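Side-chain contacts in histidine kinase (Pseudomonas aeruginosa, PDB 7C1I), which probably relays phosphoryl groups as a histidine-containing phosphotransfer protein (HptB) between a sensor histidine kinase and response regulators in a two-component system: residues D27-D32 / M66-L71; A42-G47 / Q88-L93. One frame throughout, in Å; residues are numbered along the deposited sequence.

Contact 1: residues D27-D32 / M66-L71; sequences DTFVLD and MGAVLL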
ATOM      1  N   ASP A  27       6.362  -2.562 -24.104  1.00 16.48           N
ATOM      2  CA  ASP A  27       7.483  -1.933 -23.355  1.00 17.12           C
ATOM      3  C   ASP A  27       7.090  -0.466 -23.142  1.00 17.50           C
ATOM      4  O   ASP A  27       7.369   0.060 -22.048  1.00 19.13           O
ATOM      5  CB  ASP A  27       8.836  -2.067 -24.058  1.00 22.41           C
ATOM      6  CG  ASP A  27       9.353  -3.493 -23.966  1.00 27.36           C
ATOM      7  OD1 ASP A  27       8.924  -4.214 -23.045  1.00 27.83           O
ATOM      8  OD2 ASP A  27      10.251  -3.750 -24.790  1.00 25.97           O
ATOM      9  N   THR A  28       6.624   0.137 -24.240  0.52 16.78           N
ATOM     10  CA  THR A  28       6.422   1.611 -24.217  0.52 18.33           C
ATOM     11  C   THR A  28       5.317   1.913 -23.198  0.52 16.58           C
ATOM     12  O   THR A  28       5.588   2.906 -22.490  0.52 15.59           O
ATOM     13  CB  THR A  28       6.050   2.217 -25.576  0.52 19.32           C
ATOM     14  OG1 THR A  28       7.190   1.930 -26.386  0.52 18.39           O
ATOM     15  CG2 THR A  28       5.842   3.716 -25.532  0.52 17.00           C
ATOM     16  N   PHE A  29       4.268   1.084 -23.250  1.00 16.17           N
ATOM     17  CA  PHE A  29       3.060   1.277 -22.406  1.00 16.67           C
ATOM     18  C   PHE A  29       3.519   1.242 -20.944  1.00 18.90           C
ATOM     19  O   PHE A  29       3.099   2.055 -20.099  1.00 16.04           O
ATOM     20  CB  PHE A  29       1.958   0.240 -22.628  1.00 16.60           C
ATOM     21  CG  PHE A  29       0.839   0.444 -21.637  1.00 14.92           C
ATOM     22  CD1 PHE A  29       0.013   1.548 -21.776  1.00 16.69           C
ATOM     23  CD2 PHE A  29       0.651  -0.436 -20.586  1.00 16.97           C
ATOM     24  CE1 PHE A  29      -1.124   1.693 -20.998  1.00 20.01           C
ATOM     25  CE2 PHE A  29      -0.358  -0.171 -19.672  1.00 17.25           C
ATOM     26  CZ  PHE A  29      -1.244   0.853 -19.915  1.00 18.58           C
ATOM     27  N   VAL A  30       4.429   0.318 -20.623  1.00 14.37           N
ATOM     28  CA  VAL A  30       4.928   0.211 -19.219  1.00 15.48           C
ATOM     29  C   VAL A  30       5.593   1.546 -18.864  1.00 16.73           C
ATOM     30  O   VAL A  30       5.364   2.151 -17.796  1.00 17.15           O
ATOM     31  CB  VAL A  30       5.812  -1.027 -18.975  1.00 15.41           C
ATOM     32  CG1 VAL A  30       6.552  -1.002 -17.647  1.00 18.55           C
ATOM     33  CG2 VAL A  30       4.933  -2.253 -19.157  1.00 18.24           C
ATOM     34  N   LEU A  31       6.568   2.016 -19.650  1.00 15.58           N
ATOM     35  CA  LEU A  31       7.340   3.239 -19.305  1.00 18.11           C
ATOM     36  C   LEU A  31       6.381   4.435 -19.307  1.00 18.46           C
ATOM     37  O   LEU A  31       6.527   5.252 -18.375  1.00 19.10           O
ATOM     38  CB  LEU A  31       8.461   3.396 -20.337  1.00 21.30           C
ATOM     39  CG  LEU A  31       9.531   2.323 -20.146  1.00 22.31           C
ATOM     40  CD1 LEU A  31      10.570   2.421 -21.252  1.00 30.47           C
ATOM     41  CD2 LEU A  31      10.230   2.300 -18.796  1.00 25.86           C
ATOM     42  N   ASP A  32       5.487   4.569 -20.292  1.00 16.76           N
ATOM     43  CA  ASP A  32       4.572   5.739 -20.377  1.00 19.59           C
ATOM     44  C   ASP A  32       3.762   5.747 -19.076  1.00 20.99           C
ATOM     45  O   ASP A  32       3.548   6.817 -18.473  1.00 18.28           O
ATOM     46  CB  ASP A  32       3.689   5.659 -21.624  1.00 21.88           C
ATOM     47  CG  ASP A  32       4.417   6.008 -22.911  1.00 23.36           C
ATOM     48  OD1 ASP A  32       5.593   6.420 -22.852  1.00 26.14           O
ATOM     49  OD2 ASP A  32       3.690   5.775 -23.896  1.00 27.78           O
ATOM     50  N   MET A  66      -4.287   0.160 -25.247  1.00 16.09           N
ATOM     51  CA  MET A  66      -3.646  -1.151 -24.961  1.00 18.21           C
ATOM     52  C   MET A  66      -4.585  -2.152 -24.276  1.00 17.07           C
ATOM     53  O   MET A  66      -4.052  -3.160 -23.767  1.00 18.96           O
ATOM     54  CB  MET A  66      -2.377  -0.921 -24.136  1.00 17.53           C
ATOM     55  CG  MET A  66      -1.222  -0.154 -24.747  1.00 19.19           C
ATOM     56  SD  MET A  66      -0.706  -0.852 -26.339  1.00 22.24           S
ATOM     57  CE  MET A  66       0.128  -2.307 -25.707  1.00 20.27           C
ATOM     58  N   GLY A  67      -5.914  -2.015 -24.229  1.00 15.76           N
ATOM     59  CA  GLY A  67      -6.928  -2.973 -23.752  1.00 18.19           C
ATOM     60  C   GLY A  67      -6.866  -3.129 -22.241  1.00 17.47           C
ATOM     61  O   GLY A  67      -7.654  -3.985 -21.791  1.00 19.23           O
ATOM     62  N   ALA A  68      -6.297  -2.096 -21.612  1.00 16.09           N
ATOM     63  CA  ALA A  68      -6.257  -2.127 -20.130  1.00 16.20           C
ATOM     64  C   ALA A  68      -7.528  -1.437 -19.626  1.00 15.74           C
ATOM     65  O   ALA A  68      -7.453  -0.276 -19.173  1.00 16.35           O
ATOM     66  CB  ALA A  68      -4.983  -1.567 -19.549  1.00 13.20           C
ATOM     67  N   VAL A  69      -8.736  -1.994 -19.758  0.68 15.75           N
ATOM     68  CA  VAL A  69     -10.062  -1.314 -19.651  0.68 17.15           C
ATOM     69  C   VAL A  69     -10.460  -1.045 -18.195  0.68 16.93           C
ATOM     70  O   VAL A  69     -11.214  -0.116 -17.836  0.68 15.16           O
ATOM     71  CB  VAL A  69     -11.146  -2.074 -20.440  0.68 17.94           C
ATOM     72  CG1 VAL A  69     -10.789  -2.091 -21.919  0.68 18.63           C
ATOM     73  CG2 VAL A  69     -11.313  -3.504 -19.951  0.68 20.48           C
ATOM     74  N   LEU A  70      -9.941  -1.835 -17.249  1.00 19.31           N
ATOM     75  CA  LEU A  70     -10.300  -1.544 -15.834  1.00 19.01           C
ATOM     76  C   LEU A  70      -9.442  -0.345 -15.417  1.00 17.77           C
ATOM     77  O   LEU A  70      -9.944   0.573 -14.740  1.00 18.58           O
ATOM     78  CB  LEU A  70     -10.074  -2.731 -14.892  1.00 21.23           C
ATOM     79  CG  LEU A  70     -10.954  -3.937 -15.214  1.00 27.55           C
ATOM     80  CD1 LEU A  70     -10.811  -4.927 -14.067  1.00 26.15           C
ATOM     81  CD2 LEU A  70     -12.425  -3.577 -15.343  1.00 29.19           C
ATOM     82  N   LEU A  71      -8.162  -0.326 -15.803  1.00 15.63           N
ATOM     83  CA  LEU A  71      -7.224   0.796 -15.534  1.00 15.45           C
ATOM     84  C   LEU A  71      -7.828   2.059 -16.156  1.00 17.14           C
ATOM     85  O   LEU A  71      -7.848   3.109 -15.490  1.00 15.26           O
ATOM     86  CB  LEU A  71      -5.837   0.404 -16.050  1.00 15.21           C
ATOM     87  CG  LEU A  71      -4.774   1.484 -15.856  1.00 12.18           C
ATOM     88  CD1 LEU A  71      -4.611   1.905 -14.402  1.00 15.55           C
ATOM     89  CD2 LEU A  71      -3.456   0.954 -16.395  1.00 16.41           C
TER

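Contact 2: residues A42-G47 / Q88-L93; sequences AALQAG and QRAPAL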
ATOM      1  N   ALA A  42       2.803  13.457  -8.111  1.00 15.23           N
ATOM      2  CA  ALA A  42       3.374  14.813  -7.934  1.00 17.99           C
ATOM      3  C   ALA A  42       2.179  15.773  -7.933  1.00 20.48           C
ATOM      4  O   ALA A  42       2.135  16.682  -7.078  1.00 20.65           O
ATOM      5  CB  ALA A  42       4.299  15.120  -9.087  1.00 21.34           C
ATOM      6  N   ALA A  43       1.154  15.565  -8.765  1.00 17.59           N
ATOM      7  CA  ALA A  43      -0.001  16.488  -8.854  1.00 17.23           C
ATOM      8  C   ALA A  43      -0.753  16.378  -7.522  1.00 18.38           C
ATOM      9  O   ALA A  43      -1.333  17.353  -7.003  1.00 19.51           O
ATOM     10  CB  ALA A  43      -0.873  16.210 -10.053  1.00 17.66           C
ATOM     11  N   LEU A  44      -0.965  15.155  -7.024  1.00 15.26           N
ATOM     12  CA  LEU A  44      -1.696  14.942  -5.746  1.00 14.44           C
ATOM     13  C   LEU A  44      -0.954  15.664  -4.616  1.00 14.89           C
ATOM     14  O   LEU A  44      -1.630  16.371  -3.837  1.00 17.34           O
ATOM     15  CB  LEU A  44      -1.700  13.433  -5.490  1.00 15.26           C
ATOM     16  CG  LEU A  44      -2.481  13.143  -4.209  1.00 17.14           C
ATOM     17  CD1 LEU A  44      -3.957  13.481  -4.353  1.00 26.16           C
ATOM     18  CD2 LEU A  44      -2.287  11.685  -3.825  1.00 15.78           C
ATOM     19  N   GLN A  45       0.381  15.613  -4.591  0.56 15.22           N
ATOM     20  CA  GLN A  45       1.129  16.210  -3.451  0.56 16.14           C
ATOM     21  C   GLN A  45       1.101  17.739  -3.556  0.56 18.73           C
ATOM     22  O   GLN A  45       1.267  18.420  -2.526  0.56 15.98           O
ATOM     23  CB  GLN A  45       2.564  15.678  -3.411  0.56 20.09           C
ATOM     24  CG  GLN A  45       2.652  14.223  -2.976  0.56 20.85           C
ATOM     25  CD  GLN A  45       1.958  13.847  -1.690  0.56 20.66           C
ATOM     26  OE1 GLN A  45       0.889  13.245  -1.651  0.56 19.74           O
ATOM     27  NE2 GLN A  45       2.601  14.256  -0.608  0.56 27.76           N
ATOM     28  N   ALA A  46       0.894  18.258  -4.772  1.00 19.38           N
ATOM     29  CA  ALA A  46       0.860  19.716  -5.034  1.00 23.07           C
ATOM     30  C   ALA A  46      -0.583  20.194  -4.833  1.00 22.23           C
ATOM     31  O   ALA A  46      -0.821  21.412  -4.970  1.00 27.85           O
ATOM     32  CB  ALA A  46       1.447  20.018  -6.390  1.00 23.43           C
ATOM     33  N   GLY A  47      -1.619  19.373  -4.641  1.00 17.54           N
ATOM     34  CA  GLY A  47      -3.067  19.644  -4.741  1.00 18.72           C
ATOM     35  C   GLY A  47      -3.375  20.365  -6.041  1.00 26.66           C
ATOM     36  O   GLY A  47      -4.222  21.283  -6.056  1.00 25.89           O
ATOM     37  N   GLN A  88     -11.286  14.315  -2.886  0.53 16.32           N
ATOM     38  CA  GLN A  88     -11.319  13.388  -1.721  0.53 15.61           C
ATOM     39  C   GLN A  88     -11.091  11.937  -2.159  0.53 14.23           C
ATOM     40  O   GLN A  88     -10.766  11.050  -1.344  0.53 11.55           O
ATOM     41  CB  GLN A  88     -12.642  13.472  -0.958  0.53 18.21           C
ATOM     42  CG  GLN A  88     -13.868  13.385  -1.855  0.53 21.48           C
ATOM     43  CD  GLN A  88     -14.344  14.678  -2.471  0.53 18.69           C
ATOM     44  OE1 GLN A  88     -13.699  15.724  -2.433  0.53 20.44           O
ATOM     45  NE2 GLN A  88     -15.520  14.572  -3.066  0.53 38.18           N
ATOM     46  N   ARG A  89     -11.442  11.621  -3.409  1.00 16.89           N
ATOM     47  CA  ARG A  89     -11.261  10.219  -3.875  1.00 18.37           C
ATOM     48  C   ARG A  89      -9.915  10.128  -4.602  1.00 15.66           C
ATOM     49  O   ARG A  89      -9.529   8.988  -4.934  1.00 15.93           O
ATOM     50  CB  ARG A  89     -12.360   9.707  -4.810  1.00 23.85           C
ATOM     51  CG  ARG A  89     -13.710   9.580  -4.117  1.00 26.35           C
ATOM     52  CD  ARG A  89     -14.681   8.954  -5.100  1.00 29.36           C
ATOM     53  NE  ARG A  89     -14.281   7.584  -5.387  1.00 31.70           N
ATOM     54  CZ  ARG A  89     -14.373   6.940  -6.545  1.00 36.42           C
ATOM     55  NH1 ARG A  89     -14.915   7.474  -7.627  1.00 33.59           N
ATOM     56  NH2 ARG A  89     -13.918   5.700  -6.591  1.00 38.75           N
ATOM     57  N   ALA A  90      -9.115  11.173  -4.831  1.00 13.75           N
ATOM     58  CA  ALA A  90      -7.893  11.123  -5.667  1.00 14.51           C
ATOM     59  C   ALA A  90      -6.883  10.127  -5.104  1.00 15.20           C
ATOM     60  O   ALA A  90      -6.347   9.297  -5.838  1.00 13.25           O
ATOM     61  CB  ALA A  90      -7.277  12.437  -6.081  1.00 16.38           C
ATOM     62  N   PRO A  91      -6.563  10.192  -3.792  1.00 12.21           N
ATOM     63  CA  PRO A  91      -5.568   9.269  -3.243  1.00 12.32           C
ATOM     64  C   PRO A  91      -5.918   7.800  -3.514  1.00 12.62           C
ATOM     65  O   PRO A  91      -5.072   7.022  -3.937  1.00 14.58           O
ATOM     66  CB  PRO A  91      -5.562   9.585  -1.740  1.00 14.21           C
ATOM     67  CG  PRO A  91      -5.864  11.064  -1.705  1.00 15.01           C
ATOM     68  CD  PRO A  91      -6.957  11.157  -2.749  1.00 14.28           C
ATOM     69  N   ALA A  92      -7.173   7.436  -3.238  1.00 11.52           N
ATOM     70  CA  ALA A  92      -7.667   6.045  -3.369  1.00 11.76           C
ATOM     71  C   ALA A  92      -7.663   5.654  -4.851  1.00 13.30           C
ATOM     72  O   ALA A  92      -7.372   4.485  -5.176  1.00 14.59           O
ATOM     73  CB  ALA A  92      -8.999   5.821  -2.701  1.00 14.70           C
ATOM     74  N   LEU A  93      -8.115   6.576  -5.706  1.00 12.63           N
ATOM     75  CA  LEU A  93      -8.148   6.185  -7.142  1.00 12.64           C
ATOM     76  C   LEU A  93      -6.721   5.950  -7.649  1.00 12.08           C
ATOM     77  O   LEU A  93      -6.474   5.044  -8.477  1.00 12.64           O
ATOM     78  CB  LEU A  93      -8.825   7.311  -7.929  1.00 13.37           C
ATOM     79  CG  LEU A  93     -10.349   7.237  -7.862  1.00 16.20           C
ATOM     80  CD1 LEU A  93     -10.956   8.564  -8.292  1.00 16.23           C
ATOM     81  CD2 LEU A  93     -10.957   6.087  -8.649  1.00 17.15           C
TER

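Contact 1: residues D27-D32 / M66-L71
Phe29 extends its ring toward 66-71, where Met66 lies over one face and Leu71 meets the rim. With CG anti to the backbone N (chi1 175°), the ring leaves helix 22-45 in the direction of both residues. Met66 comes the other way, the two side chains sliding past each other in opposite directions. Its CG lies 3.6 Å from Phe29 CD1 and 3.8 Å from Phe29 CB, close to the root of the ring, while Met66 CB sits 4.1 Å above the plane of the Phe29 ring, displaced toward the rim. Further bends at chi2 (-54°) and chi3 (-74°) curl the methionine chain, and Met66 also packs on Leu25 and Leu26 of helix 22-45 and on Phe108 of helix 90-112. At the far end of the ring Leu71 comes from the opposite direction, its CD2 at the ring edge, near the plane, 4.2 Å from Phe29 CZ. Ala68 CB lies oblique to the ring, 4.5 Å from Phe29 CZ, a looser contact.

All of this is apolar packing in the core of the antiparallel helical bundle expected of an Hpt domain, at the turn where helix 49-65 hands over to helix 69-83. Met66 is the first residue past helix 49-65; Gly67, with positive phi, is the C-prime residue of a Schellman motif; Ala68 is the N-cap residue of the next helix and the centre of an inverse gamma turn. Phe29 also touches Ser63 of helix 49-65 and Val104 of helix 90-112, and Leu71 rests on Phe59 and Ser63.

Contact 2: residues A42-G47 / Q88-L93
Leu44 lays its forked end against the puckered pyrrolidine ring of Pro91, the two side chains crossing at about a right angle. Leu44 CD1 lies 4.1 Å from Pro91 CG and equally far from Pro91 CD, while the other branch, Leu44 CD2, is 4.1 Å from Pro91 CA. Farther off, within 88-93 and apart from the leucine contact, the planar guanidinium of Arg89 has Leu93 CD1 4.1 Å above the centre of one face, and its NH1 forms a salt bridge with Glu77 of helix 69-83. The tightest contact is Leu44 CD1 with Ala90 CB, at 3.9 Å; the same methyl touches both Ala90 and Pro91, the first two residues of helix 90-112. A chi1 of -178° carries the leucine fork out from its helix to meet them. Just beyond, Gly47 closes helix 22-45 with a Schellman motif. The contact therefore joins the C-terminal end of one bundle helix to the N-terminal end of another. Ala90 also packs on Leu78 of helix 69-83, Ala43 packs on Ala51 and Leu52 of helix 49-65, and Ile106 of a second subunit packs on Leu44 and Ala102 of that subunit on Pro91.

Helix 22-45 supplies one side of both contacts: Phe29 works in its first half and Leu44 close to its C-terminal end. The centre of contact 1 lies about 5 Å from the centre of the chain, that of contact 2 about 16 Å; the two contact centres are 21 Å apart, and their nearest atoms stay about 7 Å from each other without touching. Contact 1 joins this helix to the turn leading into helix 69-83, contact 2 to the start of helix 90-112. In Hpt domains the phosphorylated histidine sits in a conserved motif, here probably on helix 49-65; Phe29 and Leu71 of contact 1 touch this helix, and in contact 2 the neighbouring Ala43 does. Contact 2 alone meets another subunit.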